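Local coordinates for protein probable N-acetyl-gamma-glutamyl-phosphate reductase, chloroplastic (Arabidopsis thaliana, PDB 1XYG) that probably catalyses the NADPH-dependent reduction of N-acetyl-L-glutamyl phosphate to N-acetyl-L-glutamate semialdehyde in arginine biosynthesis, at residues A[180-185]-A[263-268]. Residues are numbered along the deposited sequence; the frame is centred on the assembly and turned at random.
Sequences LIKHEN and MAPGVR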
loop_
_atom_site.group_PDB
_atom_site.type_symbol
_atom_site.label_atom_id
_atom_site.label_comp_id
_atom_site.label_asym_id
_atom_site.label_seq_id
_atom_site.Cartn_x
_atom_site.Cartn_y
_atom_site.Cartn_z
ATOM N N LEU A 180 -20.696 -33.209 9.834
ATOM C CA LEU A 180 -19.662 -33.539 8.846
ATOM C C LEU A 180 -18.258 -33.233 9.384
ATOM O O LEU A 180 -17.249 -33.678 8.841
ATOM C CB LEU A 180 -19.892 -32.778 7.554
ATOM C CG LEU A 180 -21.178 -33.158 6.815
ATOM C CD1 LEU A 180 -21.307 -32.352 5.521
ATOM C CD2 LEU A 180 -21.169 -34.637 6.486
ATOM N N ILE A 181 -18.193 -32.482 10.475
ATOM C CA ILE A 181 -16.909 -32.154 11.082
ATOM C C ILE A 181 -16.979 -32.312 12.557
ATOM O O ILE A 181 -18.003 -32.170 13.162
ATOM C CB ILE A 181 -16.445 -30.694 10.749
ATOM C CG1 ILE A 181 -17.495 -29.740 11.260
ATOM C CG2 ILE A 181 -16.237 -30.555 9.253
ATOM C CD1 ILE A 181 -17.106 -28.293 11.134
ATOM N N LYS A 182 -15.862 -32.626 13.184
ATOM C CA LYS A 182 -15.807 -32.789 14.697
ATOM C C LYS A 182 -15.787 -31.371 15.287
ATOM O O LYS A 182 -15.431 -30.388 14.591
ATOM C CB LYS A 182 -14.526 -33.537 15.083
ATOM C CG LYS A 182 -14.502 -34.983 14.567
ATOM C CD LYS A 182 -13.057 -35.512 14.714
ATOM C CE LYS A 182 -13.027 -36.993 14.267
ATOM N NZ LYS A 182 -11.591 -37.480 14.175
ATOM N N HIS A 183 -16.236 -31.220 16.524
ATOM C CA HIS A 183 -16.181 -29.869 17.111
ATOM C C HIS A 183 -14.956 -29.589 17.994
ATOM O O HIS A 183 -14.910 -28.560 18.650
ATOM C CB HIS A 183 -17.487 -29.563 17.862
ATOM C CG HIS A 183 -17.668 -30.345 19.121
ATOM N ND1 HIS A 183 -18.316 -31.560 19.138
ATOM C CD2 HIS A 183 -17.295 -30.095 20.399
ATOM C CE1 HIS A 183 -18.332 -32.027 20.371
ATOM N NE2 HIS A 183 -17.719 -31.160 21.158
ATOM N N GLU A 184 -13.979 -30.499 17.989
ATOM C CA GLU A 184 -12.759 -30.264 18.748
ATOM C C GLU A 184 -11.653 -29.829 17.806
ATOM O O GLU A 184 -11.651 -30.188 16.627
ATOM C CB GLU A 184 -12.296 -31.495 19.534
ATOM C CG GLU A 184 -12.786 -32.817 19.029
ATOM C CD GLU A 184 -14.106 -33.203 19.654
ATOM O OE1 GLU A 184 -14.158 -33.380 20.886
ATOM O OE2 GLU A 184 -15.099 -33.331 18.916
ATOM N N ASN A 185 -10.729 -29.040 18.331
ATOM C CA ASN A 185 -9.592 -28.581 17.567
ATOM C C ASN A 185 -9.892 -27.815 16.279
ATOM O O ASN A 185 -9.251 -28.010 15.257
ATOM C CB ASN A 185 -8.665 -29.761 17.312
ATOM C CG ASN A 185 -8.158 -30.362 18.616
ATOM O OD1 ASN A 185 -8.506 -31.473 18.984
ATOM N ND2 ASN A 185 -7.333 -29.608 19.326
ATOM N N MET A 263 -12.421 -33.527 9.966
ATOM C CA MET A 263 -13.652 -34.068 9.415
ATOM C C MET A 263 -14.100 -35.244 10.263
ATOM O O MET A 263 -13.290 -35.914 10.908
ATOM C CB MET A 263 -13.449 -34.507 7.967
ATOM C CG MET A 263 -13.101 -33.358 7.016
ATOM S SD MET A 263 -12.979 -33.853 5.262
ATOM C CE MET A 263 -11.315 -34.484 5.217
ATOM N N ALA A 264 -15.403 -35.463 10.294
ATOM C CA ALA A 264 -15.931 -36.568 11.059
ATOM C C ALA A 264 -15.464 -37.838 10.358
ATOM O O ALA A 264 -15.018 -37.806 9.204
ATOM C CB ALA A 264 -17.458 -36.514 11.094
ATOM N N PRO A 265 -15.537 -38.978 11.054
ATOM C CA PRO A 265 -15.117 -40.256 10.471
ATOM C C PRO A 265 -15.791 -40.562 9.130
ATOM O O PRO A 265 -17.007 -40.397 8.986
ATOM C CB PRO A 265 -15.507 -41.269 11.549
ATOM C CG PRO A 265 -15.336 -40.495 12.816
ATOM C CD PRO A 265 -15.961 -39.151 12.454
ATOM N N GLY A 266 -14.986 -41.012 8.165
ATOM C CA GLY A 266 -15.506 -41.356 6.851
ATOM C C GLY A 266 -15.864 -40.197 5.941
ATOM O O GLY A 266 -16.092 -40.391 4.744
ATOM N N VAL A 267 -15.904 -38.993 6.510
ATOM C CA VAL A 267 -16.239 -37.787 5.754
ATOM C C VAL A 267 -15.050 -37.297 4.947
ATOM O O VAL A 267 -13.929 -37.206 5.453
ATOM C CB VAL A 267 -16.691 -36.637 6.687
ATOM C CG1 VAL A 267 -16.973 -35.375 5.878
ATOM C CG2 VAL A 267 -17.949 -37.055 7.478
ATOM N N ARG A 268 -15.294 -37.001 3.680
ATOM C CA ARG A 268 -14.239 -36.518 2.807
ATOM C C ARG A 268 -14.507 -35.055 2.497
ATOM O O ARG A 268 -15.601 -34.549 2.744
ATOM C CB ARG A 268 -14.219 -37.319 1.509
ATOM C CG ARG A 268 -14.022 -38.808 1.665
ATOM C CD ARG A 268 -14.014 -39.450 0.297
ATOM N NE ARG A 268 -15.137 -38.949 -0.491
ATOM C CZ ARG A 268 -15.423 -39.329 -1.729
ATOM N NH1 ARG A 268 -14.668 -40.228 -2.343
ATOM N NH2 ARG A 268 -16.469 -38.807 -2.352
#
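Leu180 O takes a nearly straight hydrogen bond from Ala264 N, 3.0 Å long, with the N-H coming from above the carbonyl plane. Carbon atoms line the same oxygen: Val267 CG1 lies 3.4 Å from Leu180 O, and Ala264 CB is 3.6 Å from it. Leu180 CD2 meets Val267 CG2 at 4.1 Å, the two side chains crossing at about a right angle, while Leu180 also packs on Leu272 of helix 269-280. The backbones form a single beta bridge, Ile181 opposite Met263, where the loop leading into strand 187-193 meets the one leaving its antiparallel neighbour 255-262, at the surface of the dimerisation domain. A type II turn from Ala264 to Val267, closed by Val267 N to Ala264 O, then leads toward helix 269-280; Gly266 takes the positive phi that favours glycine. Lys182 runs extended beyond CG past the backbone of Met263, bringing its CE to 3.5 Å from Met263 O and 4.1 Å from Pro265 CD, and its NZ forms a salt bridge with Glu262 OE2, the residue with which Lys182 also shares a backbone hydrogen bond. An alanine in place of Lys182 would probably leave Glu262 without this charged partner and take away the aliphatic chain lying beside Met263 O and Pro265. The side chain of Ile181 points away from 263-268 and packs on Leu172, Leu175 and Leu176 of helix 163-177.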